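Local coordinates for protein ribokinase (Giardia lamblia, PDB 6WHJ) that probably catalyses the magnesium-dependent transfer of phosphate from ATP to O-5 of D-ribose, giving D-ribose 5-phosphate, at residues 284-289 with 329-334. Numbering follows the deposited sequence.
Sequences LMELAE and PRRQEV
Two cationic groups grip OE1 of Glu-286: NH1 of Arg-331 lies 2.8 Å from that OE1, and the guanidinium of Arg-283, three residues earlier on the same helix, forms a second salt bridge to it. The bond from Arg-331 NH1 is nearly straight, with an N-H...O angle of 165°, and reaches the syn lone pair of OE1 while staying close to the guanidinium plane. Beside it, NH2 of Arg-331 donates to OE2 of Glu-286, also at 2.8 Å and again on the syn side, but tilted from both planes. The result is an end-on bidentate salt bridge in which the two terminal nitrogens each take one carboxylate oxygen; the planes stay 33° apart, so the fork is twisted instead of flat.

The two side chains approach from opposite directions and bridge backbones whose nearest CA atoms, those of Glu-286 and Arg-331, are 12.8 Å apart. Glu-286 sets CG anti to its carbonyl carbon and runs extended beyond it, presenting both oxygens to the arginine. Arg-331 bends at chi2 (54°), and the chain then runs extended through chi3 before the guanidinium turns across it. Its remaining nitrogen, NE, pairs with Asp-335 a turn further along its own helix, while NH2 also bonds to the carbonyl oxygen of Val-55. These added partners probably limit rotation of the guanidinium, and the surrounding positive charge would probably favour an ionised Glu-286.

This charged pair links the C-terminal part of helix 272-287 to the first turn of helix 331-341 in the PfkB-family fold. Arg-331 and Val-334 rest on Phe-310 of helix 301-318, whereas Leu-284 and Met-285 pack against Leu-140 of strand 140-143 in the large mixed sheet.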
ATOM      1  N   LEU B 284      25.003  21.745 -12.314  1.00 29.73           N
ATOM      2  CA  LEU B 284      24.682  22.515 -13.507  1.00 30.54           C
ATOM      3  C   LEU B 284      24.516  23.983 -13.159  1.00 34.68           C
ATOM      4  O   LEU B 284      25.089  24.862 -13.815  1.00 33.89           O
ATOM      5  CB  LEU B 284      23.420  21.960 -14.153  1.00 29.76           C
ATOM      6  CG  LEU B 284      23.112  22.320 -15.598  1.00 31.76           C
ATOM      7  CD1 LEU B 284      24.322  22.035 -16.459  1.00 33.28           C
ATOM      8  CD2 LEU B 284      21.927  21.492 -16.068  1.00 33.12           C
ATOM      9  N   MET B 285      23.761  24.262 -12.096  1.00 35.16           N
ATOM     10  CA  MET B 285      23.546  25.635 -11.658  1.00 33.78           C
ATOM     11  C   MET B 285      24.850  26.294 -11.228  1.00 35.38           C
ATOM     12  O   MET B 285      25.043  27.493 -11.452  1.00 36.98           O
ATOM     13  CB  MET B 285      22.526  25.659 -10.515  1.00 31.66           C
ATOM     14  CG  MET B 285      22.183  27.045  -9.990  1.00 35.12           C
ATOM     15  SD  MET B 285      23.274  27.544  -8.632  1.00 39.76           S
ATOM     16  CE  MET B 285      22.953  26.223  -7.470  1.00 34.99           C
ATOM     17  N   GLU B 286      25.764  25.527 -10.628  1.00 37.97           N
ATOM     18  CA  GLU B 286      27.021  26.109 -10.170  1.00 36.72           C
ATOM     19  C   GLU B 286      27.941  26.430 -11.338  1.00 41.46           C
ATOM     20  O   GLU B 286      28.603  27.471 -11.344  1.00 42.54           O
ATOM     21  CB  GLU B 286      27.714  25.170  -9.187  1.00 32.14           C
ATOM     22  CG  GLU B 286      27.081  25.152  -7.815  1.00 35.95           C
ATOM     23  CD  GLU B 286      27.639  24.059  -6.918  1.00 39.67           C
ATOM     24  OE1 GLU B 286      28.522  23.297  -7.376  1.00 36.14           O
ATOM     25  OE2 GLU B 286      27.208  23.984  -5.742  1.00 41.76           O
ATOM     26  N   LEU B 287      27.982  25.552 -12.346  1.00 40.54           N
ATOM     27  CA  LEU B 287      28.838  25.803 -13.500  1.00 42.06           C
ATOM     28  C   LEU B 287      28.378  27.023 -14.292  1.00 45.56           C
ATOM     29  O   LEU B 287      29.194  27.664 -14.965  1.00 50.52           O
ATOM     30  CB  LEU B 287      28.880  24.564 -14.396  1.00 38.14           C
ATOM     31  CG  LEU B 287      29.576  23.338 -13.797  1.00 36.12           C
ATOM     32  CD1 LEU B 287      29.354  22.110 -14.661  1.00 32.97           C
ATOM     33  CD2 LEU B 287      31.067  23.583 -13.560  1.00 34.66           C
ATOM     34  N   ALA B 288      27.087  27.356 -14.221  1.00 45.51           N
ATOM     35  CA  ALA B 288      26.561  28.547 -14.871  1.00 46.92           C
ATOM     36  C   ALA B 288      26.988  29.834 -14.184  1.00 51.45           C
ATOM     37  O   ALA B 288      26.860  30.903 -14.786  1.00 57.91           O
ATOM     38  CB  ALA B 288      25.037  28.472 -14.939  1.00 48.45           C
ATOM     39  N   GLU B 289      27.509  29.760 -12.961  1.00 47.78           N
ATOM     40  CA  GLU B 289      28.015  30.930 -12.250  1.00 48.09           C
ATOM     41  C   GLU B 289      29.525  31.062 -12.307  1.00 50.40           C
ATOM     42  O   GLU B 289      30.045  32.183 -12.281  1.00 50.16           O
ATOM     43  CB  GLU B 289      27.649  30.870 -10.767  1.00 43.32           C
ATOM     44  CG  GLU B 289      26.257  31.207 -10.387  1.00 46.91           C
ATOM     45  CD  GLU B 289      26.069  31.008  -8.906  1.00 49.95           C
ATOM     46  OE1 GLU B 289      26.878  30.273  -8.305  1.00 48.02           O
ATOM     47  OE2 GLU B 289      25.150  31.618  -8.332  1.00 58.94           O
ATOM     48  N   PRO B 329      23.982  12.091  -0.061  1.00 46.62           N
ATOM     49  CA  PRO B 329      25.122  12.493   0.772  1.00 51.08           C
ATOM     50  C   PRO B 329      25.219  14.008   0.938  1.00 48.53           C
ATOM     51  O   PRO B 329      24.628  14.793   0.194  1.00 41.80           O
ATOM     52  CB  PRO B 329      26.330  11.940   0.002  1.00 51.65           C
ATOM     53  CG  PRO B 329      25.879  11.893  -1.429  1.00 47.56           C
ATOM     54  CD  PRO B 329      24.386  11.679  -1.419  1.00 44.65           C
ATOM     55  N   ARG B 330      26.025  14.408   1.923  1.00 52.19           N
ATOM     56  CA  ARG B 330      26.369  15.810   2.108  1.00 50.95           C
ATOM     57  C   ARG B 330      27.397  16.233   1.061  1.00 50.61           C
ATOM     58  O   ARG B 330      28.164  15.412   0.550  1.00 51.34           O
ATOM     59  CB  ARG B 330      26.907  16.053   3.520  1.00 48.92           C
ATOM     60  N   ARG B 331      27.407  17.530   0.742  1.00 47.33           N
ATOM     61  CA  ARG B 331      28.297  18.045  -0.298  1.00 46.29           C
ATOM     62  C   ARG B 331      29.766  17.701  -0.046  1.00 53.60           C
ATOM     63  O   ARG B 331      30.493  17.345  -0.982  1.00 52.85           O
ATOM     64  CB  ARG B 331      28.130  19.555  -0.429  1.00 41.60           C
ATOM     65  CG  ARG B 331      29.025  20.186  -1.483  1.00 41.18           C
ATOM     66  CD  ARG B 331      28.861  19.510  -2.827  1.00 42.18           C
ATOM     67  NE  ARG B 331      29.638  20.174  -3.866  1.00 41.95           N
ATOM     68  CZ  ARG B 331      29.141  21.110  -4.671  1.00 39.12           C
ATOM     69  NH1 ARG B 331      29.898  21.674  -5.597  1.00 40.91           N
ATOM     70  NH2 ARG B 331      27.878  21.483  -4.555  1.00 35.56           N
ATOM     71  N   GLN B 332      30.237  17.830   1.197  1.00 51.83           N
ATOM     72  CA  GLN B 332      31.634  17.505   1.465  1.00 52.40           C
ATOM     73  C   GLN B 332      31.925  16.050   1.126  1.00 53.13           C
ATOM     74  O   GLN B 332      33.001  15.731   0.605  1.00 53.95           O
ATOM     75  CB  GLN B 332      31.993  17.817   2.918  1.00 52.46           C
ATOM     76  CG  GLN B 332      33.488  18.055   3.147  1.00 53.98           C
ATOM     77  CD  GLN B 332      34.087  19.118   2.220  1.00 59.47           C
ATOM     78  OE1 GLN B 332      35.231  18.993   1.771  1.00 58.51           O
ATOM     79  NE2 GLN B 332      33.320  20.172   1.942  1.00 60.60           N
ATOM     80  N   GLU B 333      30.985  15.149   1.427  1.00 56.75           N
ATOM     81  CA  GLU B 333      31.160  13.748   1.053  1.00 56.54           C
ATOM     82  C   GLU B 333      31.273  13.587  -0.457  1.00 53.26           C
ATOM     83  O   GLU B 333      32.086  12.793  -0.941  1.00 52.21           O
ATOM     84  CB  GLU B 333      30.006  12.902   1.590  1.00 57.20           C
ATOM     85  CG  GLU B 333      29.869  12.912   3.096  1.00 60.21           C
ATOM     86  CD  GLU B 333      28.542  12.339   3.542  1.00 62.88           C
ATOM     87  OE1 GLU B 333      27.890  12.934   4.431  1.00 64.43           O
ATOM     88  OE2 GLU B 333      28.145  11.297   2.986  1.00 63.21           O
ATOM     89  N   VAL B 334      30.448  14.316  -1.216  1.00 51.03           N
ATOM     90  CA  VAL B 334      30.540  14.275  -2.675  1.00 51.01           C
ATOM     91  C   VAL B 334      31.853  14.888  -3.150  1.00 54.04           C
ATOM     92  O   VAL B 334      32.559  14.308  -3.984  1.00 54.39           O
ATOM     93  CB  VAL B 334      29.334  14.986  -3.318  1.00 45.71           C
ATOM     94  CG1 VAL B 334      29.406  14.872  -4.828  1.00 45.67           C
ATOM     95  CG2 VAL B 334      28.036  14.413  -2.819  1.00 44.03           C
TER